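Long-range contacts in cell division GTPase FtsZ, diverged (Clostridium botulinum C, PDB 3V3T), which is a diverged member of the tubulin/FtsZ family of cytoskeletal proteins, with an N-terminal Rossmann-like domain and a tubulin-type C-terminal domain: residues Leu216-Lys221 against Lys278-Val283; Arg254-Glu259 against Thr271-Asn276. The protein carries 1 engineered substitution. One frame throughout, in Å; residues are numbered along the deposited sequence.

Both contacts lie in the region that matches the C-terminal domain of TubZ, on the part of the mixed sheet that ends at strand 270-275, and their centres are about 10 Å apart. Interaction 1 pairs two neighbouring strands, 211-217 and 281-287, and is partly buried: main-chain hydrogen bonds hold it, and apolar side chains and an aromatic ring fill it. Interaction 2 is a surface contact between an edge strand of the sheet within this chain, 270-275, and the chain leading into helix 258-265. It has no strand pairing and relies on long side chains, an aromatic edge and weak polar bonds.

Interaction 1 of 2, residues Leu216-Lys221 against Lys278-Val283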
# COMPACT_ATOMS: atom_id res chain seq x y z
N LEU A 216 -4.05 7.64 8.64
CA LEU A 216 -3.53 8.86 9.28
C LEU A 216 -3.41 8.70 10.78
O LEU A 216 -4.29 8.16 11.43
CB LEU A 216 -4.46 10.04 9.02
CG LEU A 216 -4.75 10.38 7.55
CD1 LEU A 216 -5.91 11.37 7.45
CD2 LEU A 216 -3.50 10.93 6.88
N GLU A 217 -2.31 9.19 11.34
CA GLU A 217 -2.21 9.35 12.78
C GLU A 217 -2.01 10.83 13.15
O GLU A 217 -1.29 11.56 12.48
CB GLU A 217 -1.14 8.43 13.37
CG GLU A 217 -1.56 6.96 13.32
CD GLU A 217 -0.52 6.02 13.88
OE1 GLU A 217 0.52 6.49 14.39
OE2 GLU A 217 -0.73 4.79 13.82
N PHE A 218 -2.67 11.26 14.22
CA PHE A 218 -2.64 12.66 14.59
C PHE A 218 -2.41 12.89 16.08
O PHE A 218 -2.64 11.99 16.90
CB PHE A 218 -3.91 13.38 14.14
CG PHE A 218 -5.16 12.90 14.81
CD1 PHE A 218 -5.69 13.57 15.91
CD2 PHE A 218 -5.84 11.78 14.32
CE1 PHE A 218 -6.86 13.13 16.52
CE2 PHE A 218 -7.01 11.34 14.92
CZ PHE A 218 -7.52 12.02 16.03
N ASP A 219 -1.97 14.10 16.39
CA ASP A 219 -1.59 14.49 17.74
C ASP A 219 -2.78 14.58 18.69
O ASP A 219 -3.79 15.22 18.36
CB ASP A 219 -0.87 15.84 17.70
CG ASP A 219 -0.29 16.23 19.04
OD1 ASP A 219 -0.64 15.59 20.05
OD2 ASP A 219 0.51 17.19 19.07
N ASP A 220 -2.65 13.96 19.85
CA ASP A 220 -3.69 14.01 20.88
C ASP A 220 -3.84 15.43 21.41
O ASP A 220 -4.83 15.75 22.08
CB ASP A 220 -3.36 13.05 22.03
CG ASP A 220 -2.06 13.43 22.74
OD1 ASP A 220 -1.08 13.77 22.04
OD2 ASP A 220 -2.02 13.37 23.98
N LYS A 221 -2.86 16.28 21.11
CA LYS A 221 -2.79 17.62 21.68
C LYS A 221 -3.73 18.68 21.08
O LYS A 221 -4.76 19.00 21.66
CB LYS A 221 -1.35 18.14 21.63
CG LYS A 221 -0.37 17.32 22.47
CD LYS A 221 0.99 17.97 22.50
CE LYS A 221 1.84 17.42 23.64
NZ LYS A 221 2.98 18.33 23.98
N LYS A 278 -3.27 3.94 23.06
CA LYS A 278 -1.97 4.38 22.53
C LYS A 278 -1.99 5.54 21.52
O LYS A 278 -1.34 6.56 21.74
CB LYS A 278 -1.22 3.17 21.95
CG LYS A 278 -0.88 2.11 22.98
CD LYS A 278 -0.31 0.85 22.35
CE LYS A 278 0.00 -0.20 23.41
NZ LYS A 278 0.55 -1.47 22.84
N LYS A 279 -2.71 5.38 20.42
CA LYS A 279 -2.61 6.34 19.33
C LYS A 279 -3.96 6.85 18.83
O LYS A 279 -5.01 6.32 19.18
CB LYS A 279 -1.82 5.74 18.16
CG LYS A 279 -0.34 5.55 18.49
CD LYS A 279 0.46 5.06 17.31
CE LYS A 279 1.94 5.02 17.64
NZ LYS A 279 2.74 4.46 16.52
N ASN A 280 -3.92 7.89 18.01
CA ASN A 280 -5.12 8.38 17.35
C ASN A 280 -5.00 8.14 15.87
O ASN A 280 -4.14 8.72 15.19
CB ASN A 280 -5.34 9.86 17.63
CG ASN A 280 -5.48 10.15 19.09
OD1 ASN A 280 -6.49 9.81 19.70
ND2 ASN A 280 -4.46 10.78 19.66
N ILE A 281 -5.86 7.27 15.36
CA ILE A 281 -5.68 6.81 14.01
C ILE A 281 -6.99 6.82 13.23
O ILE A 281 -8.04 6.43 13.74
CB ILE A 281 -5.00 5.42 13.99
CG1 ILE A 281 -4.96 4.83 12.58
CG2 ILE A 281 -5.68 4.48 14.94
CD1 ILE A 281 -4.08 3.58 12.47
N VAL A 282 -6.92 7.33 12.00
CA VAL A 282 -8.03 7.29 11.07
C VAL A 282 -7.62 6.48 9.85
O VAL A 282 -6.56 6.70 9.25
CB VAL A 282 -8.40 8.71 10.58
CG1 VAL A 282 -9.61 8.65 9.63
CG2 VAL A 282 -8.66 9.65 11.75
N VAL A 283 -8.47 5.53 9.47
CA VAL A 283 -8.28 4.80 8.24
C VAL A 283 -9.43 5.12 7.31
O VAL A 283 -10.58 4.86 7.65
CB VAL A 283 -8.26 3.29 8.51
CG1 VAL A 283 -8.01 2.53 7.20
CG2 VAL A 283 -7.20 2.96 9.54
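Leu216 and Val282 form a hydrogen-bonded antiparallel pair, Leu216 N donating to Val282 O at 2.7 Å and Val282 N returning a bond to Leu216 O at 2.8 Å, and Glu217 and Ile281 follow as a non-hydrogen-bonded pair. The contact joins strands 211-217 and 281-287 of the mixed sheet in the TubZ-like C-terminal region. A third main-chain bond runs from Phe218 N to Asn280 O.

Leu216 and Val282 lie on one face of the sheet, where branched apolar side chains suit the cover given by helices 224-233 and 258-265. Phe218 brings its ring across to Asn280. With chi1 at 65° its CG sits between the backbone N and the carbonyl carbon. Asn280 CB lies over one face of the Phe218 ring, displaced toward the rim and 3.5 Å from the centroid, in a CH-pi contact. The ring and the Asn280 amide are turned 29° apart. Phe218 CE2 also reaches Val282 CG2 at 4.0 Å, while Ile224 and Leu228 of helix 224-233 meet the same aromatic side chain. An asparagine suits this buried position because its amide OD1 accepts a hydrogen bond from Thr253 N, which satisfies a buried polar atom while CB rests on the ring.

Glu217 and Ile281 are on the other face, packed against helix 172-187. Glu217 CG lies 3.8 Å from Ile281 CB, and the chain, extended beyond CG, carries the carboxylate on to Lys279. Lys279 NZ forms a salt bridge with Asp185 of that helix and a long one, 3.7 Å, with Glu217 OE1, so its positive charge probably offsets the repulsion between these two close carboxylates. The Glu217 carboxylate also rests against the lysine methylenes, with Lys279 CD 3.3 Å from Glu217 OE1.

Interaction 2 of 2, residues Arg254-Glu259 against Thr271-Asn276; sequences RVVDVE and TFKGYN
Tyr275 turns the edge of its ring to the main chain of Arg254, whose carbonyl O lies in the ring plane 3.4 Å from Tyr275 CE1. An edge approach suits the pair, since the rim hydrogens of an aromatic ring are slightly positive and the oxygen is negative. The same Arg254 O is hydrogen-bonded to Thr252 OG1. Val255 runs side by side with the tyrosine and points the same way, with its CG2 3.9 Å from Tyr275 OH.

Lys273 reaches across with a fully extended chain, its CG anti to the backbone N (chi1 -180°). Its aliphatic middle crosses Val258 obliquely, CD lying 3.9 Å from Val258 CG2, and its tip has two weak hydrogen bonds, NZ to Val256 O at 3.5 Å and NZ to Tyr275 OH at 3.2 Å. A lysine suits this partly exposed place because its methylenes can pack on a valine while the ammonium meets a carbonyl and a phenol. Just before Val258, Asp257 is the N-cap of helix 258-265, its OD1 accepting a weak bond from Glu259 N.

The contact belongs to the beta-alpha-beta unit of strand 247-252, helix 258-265 and strand 270-275. Val258 and Tyr275 also touch strand 247-252, at Ile250 and Thr252, and Val256 packs on Ile261 of the helix; Phe272 instead meets helix 200-208.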
# COMPACT_ATOMS: atom_id res chain seq x y z
N ARG A 254 -9.13 9.41 23.28
CA ARG A 254 -10.24 10.05 23.99
C ARG A 254 -11.48 10.12 23.10
O ARG A 254 -11.43 9.75 21.93
CB ARG A 254 -9.86 11.47 24.42
CG ARG A 254 -8.37 11.72 24.58
CD ARG A 254 -8.11 13.12 25.13
NE ARG A 254 -6.69 13.41 25.28
CZ ARG A 254 -6.20 14.33 26.10
NH1 ARG A 254 -7.01 15.06 26.86
NH2 ARG A 254 -4.88 14.53 26.18
N VAL A 255 -12.58 10.60 23.67
CA VAL A 255 -13.76 10.92 22.88
C VAL A 255 -13.37 12.02 21.92
O VAL A 255 -12.70 12.98 22.31
CB VAL A 255 -14.91 11.45 23.77
CG1 VAL A 255 -15.96 12.16 22.93
CG2 VAL A 255 -15.52 10.32 24.58
N VAL A 256 -13.77 11.89 20.66
CA VAL A 256 -13.51 12.94 19.68
C VAL A 256 -14.77 13.30 18.91
O VAL A 256 -15.76 12.59 18.96
CB VAL A 256 -12.40 12.53 18.69
CG1 VAL A 256 -11.12 12.21 19.43
CG2 VAL A 256 -12.85 11.34 17.84
N ASP A 257 -14.71 14.43 18.21
CA ASP A 257 -15.81 14.87 17.38
C ASP A 257 -15.66 14.23 16.00
O ASP A 257 -14.85 14.68 15.18
CB ASP A 257 -15.79 16.39 17.27
CG ASP A 257 -16.82 16.92 16.28
OD1 ASP A 257 -17.71 16.15 15.88
OD2 ASP A 257 -16.74 18.11 15.92
N VAL A 258 -16.44 13.19 15.74
CA VAL A 258 -16.31 12.44 14.50
C VAL A 258 -16.71 13.26 13.28
O VAL A 258 -16.21 13.02 12.18
CB VAL A 258 -17.14 11.15 14.56
CG1 VAL A 258 -17.50 10.69 13.17
CG2 VAL A 258 -16.36 10.07 15.30
N GLU A 259 -17.59 14.23 13.46
CA GLU A 259 -17.99 15.08 12.34
C GLU A 259 -16.85 16.01 11.89
O GLU A 259 -16.77 16.37 10.72
CB GLU A 259 -19.24 15.90 12.67
CG GLU A 259 -20.09 16.20 11.45
CD GLU A 259 -20.60 14.93 10.77
OE1 GLU A 259 -20.79 13.90 11.47
OE2 GLU A 259 -20.81 14.95 9.54
N THR A 271 -19.05 4.38 9.08
CA THR A 271 -17.96 4.57 10.02
C THR A 271 -17.97 3.48 11.10
O THR A 271 -19.03 3.10 11.58
CB THR A 271 -18.07 5.94 10.72
OG1 THR A 271 -18.04 6.98 9.73
CG2 THR A 271 -16.92 6.13 11.68
N PHE A 272 -16.79 2.99 11.45
CA PHE A 272 -16.61 2.14 12.62
C PHE A 272 -15.73 2.94 13.58
O PHE A 272 -14.61 3.32 13.22
CB PHE A 272 -15.90 0.82 12.27
CG PHE A 272 -16.35 0.20 10.98
CD1 PHE A 272 -17.63 -0.28 10.83
CD2 PHE A 272 -15.48 0.07 9.92
CE1 PHE A 272 -18.04 -0.85 9.65
CE2 PHE A 272 -15.88 -0.50 8.74
CZ PHE A 272 -17.16 -0.97 8.60
N LYS A 273 -16.23 3.19 14.78
CA LYS A 273 -15.47 3.95 15.77
C LYS A 273 -15.10 3.10 16.98
O LYS A 273 -15.84 2.18 17.38
CB LYS A 273 -16.23 5.20 16.23
CG LYS A 273 -15.47 6.03 17.27
CD LYS A 273 -16.29 7.17 17.85
CE LYS A 273 -15.49 7.93 18.92
NZ LYS A 273 -16.15 9.17 19.43
N GLY A 274 -13.95 3.42 17.57
CA GLY A 274 -13.49 2.72 18.75
C GLY A 274 -12.44 3.52 19.49
O GLY A 274 -12.13 4.65 19.13
N TYR A 275 -11.89 2.90 20.53
CA TYR A 275 -10.86 3.54 21.33
C TYR A 275 -9.65 2.63 21.50
O TYR A 275 -9.73 1.41 21.30
CB TYR A 275 -11.42 3.94 22.70
CG TYR A 275 -12.61 4.86 22.56
CD1 TYR A 275 -12.44 6.24 22.40
CD2 TYR A 275 -13.91 4.36 22.56
CE1 TYR A 275 -13.53 7.08 22.25
CE2 TYR A 275 -15.00 5.19 22.42
CZ TYR A 275 -14.81 6.55 22.26
OH TYR A 275 -15.91 7.38 22.12
N ASN A 276 -8.51 3.22 21.83
CA ASN A 276 -7.35 2.46 22.23
C ASN A 276 -6.53 3.29 23.18
O ASN A 276 -6.81 4.46 23.38
CB ASN A 276 -6.52 2.03 21.02
CG ASN A 276 -5.73 3.17 20.42
OD1 ASN A 276 -4.52 3.28 20.65
ND2 ASN A 276 -6.40 4.02 19.66